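Local coordinates for uncharacterized protein (Enterococcus faecalis, PDB 3D3Y) that is of unknown function but belongs to the M16 peptidase-like family, is predicted to bind a metal ion, and may be related to the non-catalytic domains of such proteases, at residues A[69-74]-A[106-111]; A[95-98]-A[102-105]; A[160-165]-A[260-265]; A[305-310]-A[314-319]. One frame throughout, in Å; residues are numbered along the deposited sequence.

Overall arrangement
The four contacts fall into two pairs on opposite sides of the chain's centre. Contacts 1 and 2, with centres about 9 Å apart, lie at the same end of the six-stranded mixed sheet; both involve the start of helix 105-118. Contacts 3 and 4, centres about 10 Å apart, share the five-stranded mixed sheet, where strands 255-262 and 314-321 are neighbours. Contacts 1 and 3 have centres about 44 Å apart. Along the chain, contact 1, with contact 2 within its span, closes before contact 3 opens, and contact 3 closes before contact 4 opens. The chain forms two alpha/beta units, one round each sheet, consistent with M16-type proteins; helix 150-162 packs on the second sheet although it precedes strand 200-207 of the first.

Contact 1. Residues A[69-74]-A[106-111]; sequences ELYGAS and LAEAVD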
loop_
_atom_site.group_PDB
_atom_site.type_symbol
_atom_site.label_atom_id
_atom_site.label_comp_id
_atom_site.label_asym_id
_atom_site.label_seq_id
_atom_site.Cartn_x
_atom_site.Cartn_y
_atom_site.Cartn_z
ATOM N N GLU A 69 -25.080 -13.319 -11.897
ATOM C CA GLU A 69 -26.268 -13.676 -11.129
ATOM C C GLU A 69 -26.438 -12.728 -9.973
ATOM O O GLU A 69 -27.589 -12.412 -9.587
ATOM C CB GLU A 69 -26.166 -15.088 -10.535
ATOM C CG GLU A 69 -26.555 -16.230 -11.438
ATOM C CD GLU A 69 -26.249 -17.590 -10.790
ATOM O OE1 GLU A 69 -26.194 -17.706 -9.531
ATOM O OE2 GLU A 69 -26.030 -18.541 -11.566
ATOM N N LEU A 70 -25.298 -12.285 -9.409
ATOM C CA LEU A 70 -25.312 -11.347 -8.298
ATOM C C LEU A 70 -25.496 -9.908 -8.784
ATOM O O LEU A 70 -24.923 -8.956 -8.224
ATOM C CB LEU A 70 -24.036 -11.473 -7.453
ATOM C CG LEU A 70 -23.843 -12.834 -6.750
ATOM C CD1 LEU A 70 -22.374 -13.039 -6.320
ATOM C CD2 LEU A 70 -24.812 -12.994 -5.528
ATOM N N TYR A 71 -26.305 -9.742 -9.825
ATOM C CA TYR A 71 -26.704 -8.407 -10.294
ATOM C C TYR A 71 -25.476 -7.616 -10.826
ATOM O O TYR A 71 -25.409 -6.385 -10.719
ATOM C CB TYR A 71 -27.521 -7.686 -9.183
ATOM C CG TYR A 71 -28.435 -8.648 -8.375
ATOM C CD1 TYR A 71 -29.687 -9.066 -8.870
ATOM C CD2 TYR A 71 -28.038 -9.137 -7.126
ATOM C CE1 TYR A 71 -30.520 -9.973 -8.136
ATOM C CE2 TYR A 71 -28.850 -10.040 -6.386
ATOM C CZ TYR A 71 -30.089 -10.455 -6.898
ATOM O OH TYR A 71 -30.880 -11.341 -6.155
ATOM N N GLY A 72 -24.511 -8.333 -11.411
ATOM C CA GLY A 72 -23.340 -7.698 -12.040
ATOM C C GLY A 72 -22.365 -7.120 -11.009
ATOM O O GLY A 72 -21.927 -5.976 -11.142
ATOM N N ALA A 73 -22.036 -7.918 -9.982
ATOM C CA ALA A 73 -21.128 -7.544 -8.897
ATOM C C ALA A 73 -19.692 -7.426 -9.384
ATOM O O ALA A 73 -19.306 -8.138 -10.293
ATOM C CB ALA A 73 -21.202 -8.608 -7.778
ATOM N N SER A 74 -18.905 -6.527 -8.781
ATOM C CA SER A 74 -17.467 -6.492 -8.983
ATOM C C SER A 74 -16.843 -7.238 -7.810
ATOM O O SER A 74 -17.318 -7.131 -6.646
ATOM C CB SER A 74 -16.937 -5.063 -8.968
ATOM O OG SER A 74 -17.374 -4.383 -10.133
ATOM N N LEU A 106 -27.543 -8.796 -0.100
ATOM C CA LEU A 106 -26.588 -8.909 0.977
ATOM C C LEU A 106 -26.379 -10.366 1.344
ATOM O O LEU A 106 -25.233 -10.823 1.426
ATOM C CB LEU A 106 -27.030 -8.091 2.188
ATOM C CG LEU A 106 -26.944 -6.572 2.009
ATOM C CD1 LEU A 106 -27.664 -5.874 3.159
ATOM C CD2 LEU A 106 -25.496 -6.128 1.894
ATOM N N ALA A 107 -27.481 -11.097 1.505
ATOM C CA ALA A 107 -27.404 -12.536 1.774
ATOM C C ALA A 107 -26.662 -13.286 0.671
ATOM O O ALA A 107 -25.844 -14.168 0.945
ATOM C CB ALA A 107 -28.790 -13.135 2.010
ATOM N N GLU A 108 -26.936 -12.905 -0.570
ATOM C CA GLU A 108 -26.331 -13.556 -1.722
ATOM C C GLU A 108 -24.827 -13.234 -1.825
ATOM O O GLU A 108 -24.000 -14.129 -2.092
ATOM C CB GLU A 108 -27.114 -13.200 -2.982
ATOM C CG GLU A 108 -28.554 -13.789 -2.951
ATOM C CD GLU A 108 -29.428 -13.329 -4.103
ATOM O OE1 GLU A 108 -30.088 -12.255 -3.981
ATOM O OE2 GLU A 108 -29.486 -14.066 -5.100
ATOM N N ALA A 109 -24.455 -11.989 -1.538
ATOM C CA ALA A 109 -23.022 -11.640 -1.528
ATOM C C ALA A 109 -22.255 -12.354 -0.420
ATOM O O ALA A 109 -21.152 -12.839 -0.657
ATOM C CB ALA A 109 -22.801 -10.084 -1.478
ATOM N N VAL A 110 -22.809 -12.416 0.789
ATOM C CA VAL A 110 -22.125 -13.123 1.886
ATOM C C VAL A 110 -21.958 -14.600 1.558
ATOM O O VAL A 110 -20.937 -15.184 1.852
ATOM C CB VAL A 110 -22.843 -12.956 3.235
ATOM C CG1 VAL A 110 -22.196 -13.802 4.332
ATOM C CG2 VAL A 110 -22.850 -11.491 3.652
ATOM N N ASP A 111 -22.959 -15.210 0.944
ATOM C CA ASP A 111 -22.817 -16.593 0.498
ATOM C C ASP A 111 -21.651 -16.707 -0.486
ATOM O O ASP A 111 -20.865 -17.646 -0.420
ATOM C CB ASP A 111 -24.124 -17.116 -0.128
ATOM C CG ASP A 111 -24.004 -18.565 -0.631
ATOM O OD1 ASP A 111 -24.008 -19.478 0.216
ATOM O OD2 ASP A 111 -23.926 -18.795 -1.864
#
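Glu108 meets the turn after helix 60-69 at both ends of its side chain, Leu70 lying against its root and Tyr71 reaching its carboxylate. At the root, the methyl CD2 of Leu70 rests on Glu108 CB at 3.4 Å and also comes within 3.7 Å of Glu108 O, so the branched leucine fits against the CB methylene and the carbonyl oxygen of Glu108. The two side chains run alongside each other in opposite directions. Leu70 CG stands anti to its carbonyl carbon (chi1 -64°), which carries the methyls over to the helix although the CB itself does not face it. Ala109, next along the helix, adds a slight backbone touch and turns its small methyl to Met92 and Ile94 of strand 85-95.

At the other end, Tyr71 OH donates to Glu108 OE1 at 2.5 Å, so short that its exact length is doubtful. OE1 lies in the ring plane at the ring edge, while the ring and carboxylate planes stand 82° apart. The same oxygen accepts from Gln104 N just before the helix, so a glutamate here serves both the tyrosine and a backbone N-H at the helix start. One ring face of Tyr71 is covered by Glu69 O, 3.8 Å above the plane; Tyr71 and Gly72 both have positive phi, which turns the chain from the helix toward strand 74-82. The arrangement is that of a helix-to-strand turn packed on a second helix of an alpha/beta layer, here covering the six-stranded sheet.

Contact 2. Residues A[95-98]-A[102-105]; sequences VNDH and DSQV
Asp97 OD1 is gripped by two donors from the far limb of the turn. Ser103 OG gives it a bond of 2.5 Å from the anti side of the carboxylate, 21° out of its plane, while Val105 N approaches on the syn lone pair at 2.8 Å and almost straight, with 175° at the hydrogen. An aspartate suits the place because one oxygen can take both bonds, which together restrain the rotation of the carboxylate. Ser103 holds its hydroxyl between its own N and carbonyl carbon (chi1 67°), and that turns OG toward the acid.

The turn joins strand 85-95 to helix 105-118, and Val105 is the first residue of the helix, following the N-cap Gln104; a negative oxygen at the N-terminal end of the helix probably interacts favourably with the helix dipole. On the strand side, Asn96 OD1 accepts from His98 N at 2.9 Å, an Asx turn that bends the chain into the 3-10 stretch carrying Asp97, and Asn96 ND2 reaches Asp208 O. The CG1 methyl of Val105 packs against two oxygens, 3.4 Å from Asp97 OD1 and 3.5 Å from Val95 O, while its apolar contacts are with Leu100 and the ring of Tyr71.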
loop_
_atom_site.group_PDB
_atom_site.type_symbol
_atom_site.label_atom_id
_atom_site.label_comp_id
_atom_site.label_asym_id
_atom_site.label_seq_id
_atom_site.Cartn_x
_atom_site.Cartn_y
_atom_site.Cartn_z
ATOM N N VAL A 95 -24.918 -3.903 -6.152
ATOM C CA VAL A 95 -25.994 -2.927 -6.228
ATOM C C VAL A 95 -26.895 -3.148 -5.019
ATOM O O VAL A 95 -27.139 -4.282 -4.646
ATOM C CB VAL A 95 -26.831 -3.098 -7.511
ATOM C CG1 VAL A 95 -27.970 -2.126 -7.512
ATOM C CG2 VAL A 95 -25.977 -2.932 -8.804
ATOM N N ASN A 96 -27.361 -2.072 -4.399
ATOM C CA ASN A 96 -28.261 -2.158 -3.221
ATOM C C ASN A 96 -29.631 -2.743 -3.620
ATOM O O ASN A 96 -30.113 -2.488 -4.740
ATOM C CB ASN A 96 -28.392 -0.770 -2.596
ATOM C CG ASN A 96 -29.107 -0.786 -1.251
ATOM O OD1 ASN A 96 -30.305 -1.065 -1.188
ATOM N ND2 ASN A 96 -28.365 -0.489 -0.164
ATOM N N ASP A 97 -30.250 -3.532 -2.732
ATOM C CA ASP A 97 -31.608 -4.098 -2.974
ATOM C C ASP A 97 -32.633 -3.063 -3.433
ATOM O O ASP A 97 -33.574 -3.394 -4.155
ATOM C CB ASP A 97 -32.186 -4.787 -1.721
ATOM C CG ASP A 97 -31.536 -6.127 -1.429
ATOM O OD1 ASP A 97 -31.395 -6.979 -2.355
ATOM O OD2 ASP A 97 -31.172 -6.332 -0.248
ATOM N N HIS A 98 -32.445 -1.820 -2.999
ATOM C CA HIS A 98 -33.355 -0.728 -3.347
ATOM C C HIS A 98 -33.494 -0.567 -4.868
ATOM O O HIS A 98 -34.558 -0.182 -5.358
ATOM C CB HIS A 98 -32.910 0.582 -2.668
ATOM C CG HIS A 98 -33.758 1.779 -3.010
ATOM N ND1 HIS A 98 -34.930 2.083 -2.345
ATOM C CD2 HIS A 98 -33.588 2.760 -3.933
ATOM C CE1 HIS A 98 -35.453 3.189 -2.855
ATOM N NE2 HIS A 98 -34.659 3.618 -3.821
ATOM N N ASP A 102 -36.362 -8.541 -7.410
ATOM C CA ASP A 102 -36.593 -9.588 -6.420
ATOM C C ASP A 102 -35.239 -10.099 -6.035
ATOM O O ASP A 102 -34.685 -10.974 -6.696
ATOM C CB ASP A 102 -37.463 -10.726 -6.970
ATOM C CG ASP A 102 -38.804 -10.247 -7.479
ATOM O OD1 ASP A 102 -39.713 -9.928 -6.662
ATOM O OD2 ASP A 102 -38.947 -10.210 -8.722
ATOM N N SER A 103 -34.692 -9.509 -4.982
ATOM C CA SER A 103 -33.299 -9.720 -4.623
ATOM C C SER A 103 -33.120 -9.835 -3.117
ATOM O O SER A 103 -33.949 -9.359 -2.326
ATOM C CB SER A 103 -32.439 -8.559 -5.156
ATOM O OG SER A 103 -32.749 -7.343 -4.480
ATOM N N GLN A 104 -32.043 -10.500 -2.736
ATOM C CA GLN A 104 -31.591 -10.535 -1.351
ATOM C C GLN A 104 -30.086 -10.329 -1.398
ATOM O O GLN A 104 -29.321 -11.172 -0.936
ATOM C CB GLN A 104 -31.920 -11.871 -0.693
ATOM C CG GLN A 104 -33.349 -12.008 -0.232
ATOM C CD GLN A 104 -33.789 -10.865 0.660
ATOM O OE1 GLN A 104 -32.997 -10.330 1.446
ATOM N NE2 GLN A 104 -35.053 -10.475 0.538
ATOM N N VAL A 105 -29.679 -9.193 -1.962
ATOM C CA VAL A 105 -28.304 -9.022 -2.416
ATOM C C VAL A 105 -27.252 -9.236 -1.321
ATOM O O VAL A 105 -26.196 -9.808 -1.574
ATOM C CB VAL A 105 -28.087 -7.661 -3.144
ATOM C CG1 VAL A 105 -27.990 -6.512 -2.126
ATOM C CG2 VAL A 105 -26.814 -7.726 -4.019
#

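Contact 3. Residues A[160-165]-A[260-265]; sequences SVYFNQ and AYNTDI
Tyr162 reaches from the last turn of helix 150-162 to the sheet, laying its length beside three consecutive strand residues. Its CD1 sits 3.6 Å from the methyl of Ala260, where a small side chain lets the ring come close to the strand; its CE1 passes 4.0 Å from Tyr261 C, and its OH ends beside Asn262. There Asn262 ND2 donates to Tyr162 OH at 3.0 Å, but the angle at the hydrogen is only 127°, so this bond is weak. Ring and amide planes are 34° apart, the amide running across the end of the phenol. Tyr162 CG lies anti to the backbone N (chi1 -180°), which swings the ring out from the helix toward the strand.

Further out, Phe163 lies next to it, with Tyr162 CD2 standing 3.4 Å above the centre of the Phe163 ring. Phe314 of the adjoining strand also meets both rings, edge-to-face with Phe163, and Arg240 makes a cation-pi contact with Tyr162. Tyr261, pointing away from the helix, packs on Met315 and Val317. Beyond the strand end Thr263 OG1 accepts from Ile265 N, an ST turn. The whole is a buried helix-on-sheet contact in which the end of helix 150-162 docks on the five-stranded mixed sheet, an alpha/beta packing consistent with an M16-type fold.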
loop_
_atom_site.group_PDB
_atom_site.type_symbol
_atom_site.label_atom_id
_atom_site.label_comp_id
_atom_site.label_asym_id
_atom_site.label_seq_id
_atom_site.Cartn_x
_atom_site.Cartn_y
_atom_site.Cartn_z
ATOM N N SER A 160 15.773 -2.042 -0.424
ATOM C CA SER A 160 16.562 -3.186 0.084
ATOM C C SER A 160 17.784 -2.731 0.859
ATOM O O SER A 160 18.153 -3.367 1.837
ATOM C CB SER A 160 17.049 -4.111 -1.033
ATOM O OG SER A 160 15.974 -4.867 -1.537
ATOM N N VAL A 161 18.415 -1.646 0.411
ATOM C CA VAL A 161 19.597 -1.102 1.071
ATOM C C VAL A 161 19.154 -0.418 2.352
ATOM O O VAL A 161 19.668 -0.740 3.435
ATOM C CB VAL A 161 20.384 -0.107 0.188
ATOM C CG1 VAL A 161 21.619 0.427 0.945
ATOM C CG2 VAL A 161 20.830 -0.805 -1.083
ATOM N N TYR A 162 18.187 0.493 2.237
ATOM C CA TYR A 162 17.710 1.230 3.430
ATOM C C TYR A 162 17.285 0.270 4.553
ATOM O O TYR A 162 17.663 0.454 5.717
ATOM C CB TYR A 162 16.576 2.243 3.091
ATOM C CG TYR A 162 16.096 3.006 4.326
ATOM C CD1 TYR A 162 16.765 4.144 4.761
ATOM C CD2 TYR A 162 15.021 2.537 5.098
ATOM C CE1 TYR A 162 16.353 4.840 5.908
ATOM C CE2 TYR A 162 14.604 3.228 6.265
ATOM C CZ TYR A 162 15.272 4.375 6.649
ATOM O OH TYR A 162 14.884 5.069 7.792
ATOM N N PHE A 163 16.507 -0.751 4.195
ATOM C CA PHE A 163 15.967 -1.737 5.157
ATOM C C PHE A 163 16.798 -3.011 5.296
ATOM O O PHE A 163 16.286 -4.082 5.624
ATOM C CB PHE A 163 14.547 -2.122 4.741
ATOM C CG PHE A 163 13.563 -0.981 4.814
ATOM C CD1 PHE A 163 13.129 -0.500 6.063
ATOM C CD2 PHE A 163 13.046 -0.412 3.641
ATOM C CE1 PHE A 163 12.203 0.539 6.151
ATOM C CE2 PHE A 163 12.118 0.647 3.705
ATOM C CZ PHE A 163 11.696 1.122 4.973
ATOM N N ASN A 164 18.078 -2.888 5.037
ATOM C CA ASN A 164 18.942 -4.050 4.929
ATOM C C ASN A 164 19.038 -4.773 6.261
ATOM O O ASN A 164 19.331 -5.961 6.294
ATOM C CB ASN A 164 20.319 -3.614 4.456
ATOM C CG ASN A 164 21.119 -4.749 3.861
ATOM O OD1 ASN A 164 20.567 -5.802 3.514
ATOM N ND2 ASN A 164 22.432 -4.542 3.725
ATOM N N GLN A 165 18.765 -4.071 7.360
ATOM C CA GLN A 165 18.832 -4.733 8.670
ATOM C C GLN A 165 17.596 -5.632 8.921
ATOM O O GLN A 165 17.593 -6.446 9.854
ATOM C CB GLN A 165 19.102 -3.742 9.810
ATOM C CG GLN A 165 18.129 -2.577 9.924
ATOM C CD GLN A 165 18.505 -1.618 11.052
ATOM O OE1 GLN A 165 19.006 -0.494 10.818
ATOM N NE2 GLN A 165 18.274 -2.069 12.304
ATOM N N ALA A 260 17.733 7.537 0.239
ATOM C CA ALA A 260 16.780 7.263 1.297
ATOM C C ALA A 260 17.234 7.917 2.587
ATOM O O ALA A 260 18.383 7.740 3.025
ATOM C CB ALA A 260 16.633 5.768 1.501
ATOM N N TYR A 261 16.295 8.604 3.233
ATOM C CA TYR A 261 16.536 9.315 4.469
ATOM C C TYR A 261 15.632 8.789 5.563
ATOM O O TYR A 261 14.472 8.480 5.292
ATOM C CB TYR A 261 16.127 10.771 4.282
ATOM C CG TYR A 261 16.842 11.560 3.216
ATOM C CD1 TYR A 261 17.885 12.422 3.539
ATOM C CD2 TYR A 261 16.423 11.498 1.889
ATOM C CE1 TYR A 261 18.521 13.171 2.552
ATOM C CE2 TYR A 261 17.033 12.258 0.896
ATOM C CZ TYR A 261 18.069 13.091 1.241
ATOM O OH TYR A 261 18.646 13.838 0.250
ATOM N N ASN A 262 16.142 8.708 6.791
ATOM C CA ASN A 262 15.311 8.415 7.956
ATOM C C ASN A 262 14.643 9.739 8.380
ATOM O O ASN A 262 15.323 10.768 8.536
ATOM C CB ASN A 262 16.187 7.850 9.088
ATOM C CG ASN A 262 15.390 7.468 10.334
ATOM O OD1 ASN A 262 14.947 8.319 11.088
ATOM N ND2 ASN A 262 15.244 6.188 10.559
ATOM N N THR A 263 13.331 9.726 8.531
ATOM C CA THR A 263 12.631 10.907 9.011
ATOM C C THR A 263 12.231 10.760 10.462
ATOM O O THR A 263 12.009 11.765 11.134
ATOM C CB THR A 263 11.331 11.162 8.227
ATOM O OG1 THR A 263 10.454 10.047 8.450
ATOM C CG2 THR A 263 11.592 11.317 6.710
ATOM N N ASP A 264 12.089 9.517 10.916
ATOM C CA ASP A 264 11.479 9.221 12.200
ATOM C C ASP A 264 10.110 9.938 12.410
ATOM O O ASP A 264 9.747 10.239 13.532
ATOM C CB ASP A 264 12.488 9.576 13.308
ATOM C CG ASP A 264 12.189 8.888 14.630
ATOM O OD1 ASP A 264 11.864 7.665 14.627
ATOM O OD2 ASP A 264 12.304 9.580 15.677
ATOM N N ILE A 265 9.359 10.216 11.336
ATOM C CA ILE A 265 8.050 10.855 11.483
ATOM C C ILE A 265 6.937 9.936 10.975
ATOM O O ILE A 265 6.994 9.452 9.847
ATOM C CB ILE A 265 7.977 12.221 10.758
ATOM C CG1 ILE A 265 8.963 13.235 11.394
ATOM C CG2 ILE A 265 6.547 12.786 10.792
ATOM C CD1 ILE A 265 9.258 14.406 10.453
#

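Contact 4. Residues A[305-310]-A[314-319]; sequences SSSIDT and FMTVQT. With ACT (acetate ion), chain E.
Ser307 and Thr316 face each other as a hydrogen-bonded pair of an antiparallel hairpin, their bonds Ser307 N to Thr316 O and Thr316 N to Ser307 O both 2.9 Å long. Thr316 CB lies 3.8 Å from atom O of the bound acetate, and there the side chain splits. CG2 touches the same acetate O at 3.5 Å, while OG1, held between the backbone N and the carbonyl carbon (chi1 67°), donates to it at 2.8 Å and accepts from a water. The water also meets Ser307 OG and, weakly, Gln318 NE2, so threonine supplies a hydroxyl for both partners and a methyl for the ion, which probably came from the crystallisation liquor. At the turn end, Asp309 CB packs 3.6 Å from Phe314 CE2, while acetate OXT lies over one face of that ring; Asp309 OD1 accepts from Phe311 N and OD2 forms a salt bridge with Arg312.

On the face of Ser306, Ile308, Met315 and Val317, Ile308 CG2 presses on CG of Met315, a selenomethionine, at 3.4 Å, a tight carbon pair. Apolar side chains suit this face because helix 272-284 covers it, with Phe278 on Met315 and Phe282 on Val317; beta-branched Ile308 and Val317 also suit an extended strand. Helix 150-162 covers the Thr316 face through Leu158 and Gln159. Strand 303-309 is an outermost strand of the five-stranded sheet, and strand 314-321 separates it from strand 255-262.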
loop_
_atom_site.group_PDB
_atom_site.type_symbol
_atom_site.label_atom_id
_atom_site.label_comp_id
_atom_site.label_asym_id
_atom_site.label_seq_id
_atom_site.Cartn_x
_atom_site.Cartn_y
_atom_site.Cartn_z
ATOM N N SER A 305 12.341 13.519 -7.863
ATOM C CA SER A 305 11.194 13.758 -6.985
ATOM C C SER A 305 11.352 13.090 -5.651
ATOM O O SER A 305 12.225 12.246 -5.475
ATOM C CB SER A 305 9.895 13.327 -7.656
ATOM O OG SER A 305 9.881 11.942 -7.786
ATOM N N SER A 306 10.516 13.486 -4.700
ATOM C CA SER A 306 10.630 12.930 -3.353
ATOM C C SER A 306 9.277 12.336 -2.983
ATOM O O SER A 306 8.229 12.742 -3.558
ATOM C CB SER A 306 11.104 13.998 -2.356
ATOM O OG SER A 306 10.122 15.027 -2.196
ATOM N N SER A 307 9.305 11.336 -2.090
ATOM C CA SER A 307 8.107 10.633 -1.617
ATOM C C SER A 307 8.369 10.328 -0.164
ATOM O O SER A 307 9.525 10.162 0.221
ATOM C CB SER A 307 7.953 9.282 -2.320
ATOM O OG SER A 307 7.795 9.488 -3.702
ATOM N N ILE A 308 7.298 10.214 0.615
ATOM C CA ILE A 308 7.368 9.883 2.059
ATOM C C ILE A 308 6.530 8.641 2.407
ATOM O O ILE A 308 5.546 8.342 1.740
ATOM C CB ILE A 308 6.921 11.054 2.981
ATOM C CG1 ILE A 308 5.518 11.557 2.579
ATOM C CG2 ILE A 308 7.956 12.160 2.917
ATOM C CD1 ILE A 308 4.852 12.618 3.597
ATOM N N ASP A 309 6.935 7.941 3.468
ATOM C CA ASP A 309 6.194 6.831 3.993
ATOM C C ASP A 309 6.138 7.079 5.496
ATOM O O ASP A 309 7.159 6.992 6.201
ATOM C CB ASP A 309 6.935 5.530 3.655
ATOM C CG ASP A 309 6.265 4.278 4.221
ATOM O OD1 ASP A 309 5.585 4.330 5.267
ATOM O OD2 ASP A 309 6.470 3.198 3.610
ATOM N N THR A 310 4.941 7.399 5.968
ATOM C CA THR A 310 4.710 7.774 7.371
ATOM C C THR A 310 4.289 6.565 8.217
ATOM O O THR A 310 3.822 6.719 9.370
ATOM C CB THR A 310 3.631 8.891 7.467
ATOM O OG1 THR A 310 2.413 8.404 6.902
ATOM C CG2 THR A 310 4.056 10.104 6.643
ATOM N N PHE A 314 10.524 7.038 6.717
ATOM C CA PHE A 314 11.570 7.327 5.770
ATOM C C PHE A 314 11.016 8.079 4.574
ATOM O O PHE A 314 9.797 8.180 4.372
ATOM C CB PHE A 314 12.363 6.060 5.401
ATOM C CG PHE A 314 11.773 5.246 4.276
ATOM C CD1 PHE A 314 12.465 5.124 3.083
ATOM C CD2 PHE A 314 10.561 4.557 4.416
ATOM C CE1 PHE A 314 11.953 4.363 2.022
ATOM C CE2 PHE A 314 10.036 3.794 3.355
ATOM C CZ PHE A 314 10.727 3.705 2.160
HETATM N N MSE A 315 11.909 8.656 3.797
HETATM C CA MSE A 315 11.632 9.569 2.698
HETATM C C MSE A 315 12.634 9.190 1.632
HETATM O O MSE A 315 13.723 8.882 1.980
HETATM C CB MSE A 315 11.976 10.977 3.179
HETATM C CG MSE A 315 11.301 12.137 2.577
HETATM SE SE MSE A 315 12.370 13.476 1.785
HETATM C CE MSE A 315 13.496 12.431 0.879
ATOM N N THR A 316 12.265 9.234 0.352
ATOM C CA THR A 316 13.195 8.903 -0.737
ATOM C C THR A 316 13.186 10.008 -1.781
ATOM O O THR A 316 12.176 10.740 -1.932
ATOM C CB THR A 316 12.819 7.599 -1.459
ATOM O OG1 THR A 316 11.586 7.787 -2.144
ATOM C CG2 THR A 316 12.687 6.425 -0.502
ATOM N N VAL A 317 14.328 10.163 -2.437
ATOM C CA VAL A 317 14.470 11.008 -3.562
ATOM C C VAL A 317 14.862 10.052 -4.669
ATOM O O VAL A 317 15.759 9.216 -4.480
ATOM C CB VAL A 317 15.579 12.084 -3.348
ATOM C CG1 VAL A 317 15.948 12.800 -4.686
ATOM C CG2 VAL A 317 15.126 13.133 -2.333
ATOM N N GLN A 318 14.183 10.159 -5.808
ATOM C CA GLN A 318 14.478 9.335 -6.968
ATOM C C GLN A 318 14.792 10.234 -8.164
ATOM O O GLN A 318 14.032 11.165 -8.435
ATOM C CB GLN A 318 13.253 8.480 -7.296
ATOM C CG GLN A 318 12.894 7.468 -6.206
ATOM C CD GLN A 318 11.667 6.682 -6.598
ATOM O OE1 GLN A 318 11.576 6.132 -7.714
ATOM N NE2 GLN A 318 10.695 6.653 -5.702
ATOM N N THR A 319 15.899 9.959 -8.864
ATOM C CA THR A 319 16.293 10.706 -10.056
ATOM C C THR A 319 16.651 9.765 -11.218
ATOM O O THR A 319 17.081 8.629 -10.993
ATOM C CB THR A 319 17.502 11.668 -9.761
ATOM O OG1 THR A 319 18.708 10.920 -9.589
ATOM C CG2 THR A 319 17.265 12.506 -8.450
HETATM C C ACT E . 8.789 5.804 -0.737
HETATM O O ACT E . 9.470 5.945 -1.795
HETATM O OXT ACT E . 8.855 6.707 0.162
HETATM C CH3 ACT E . 7.943 4.585 -0.560
HETATM O O HOH W 1 10.623 9.294 -4.462
#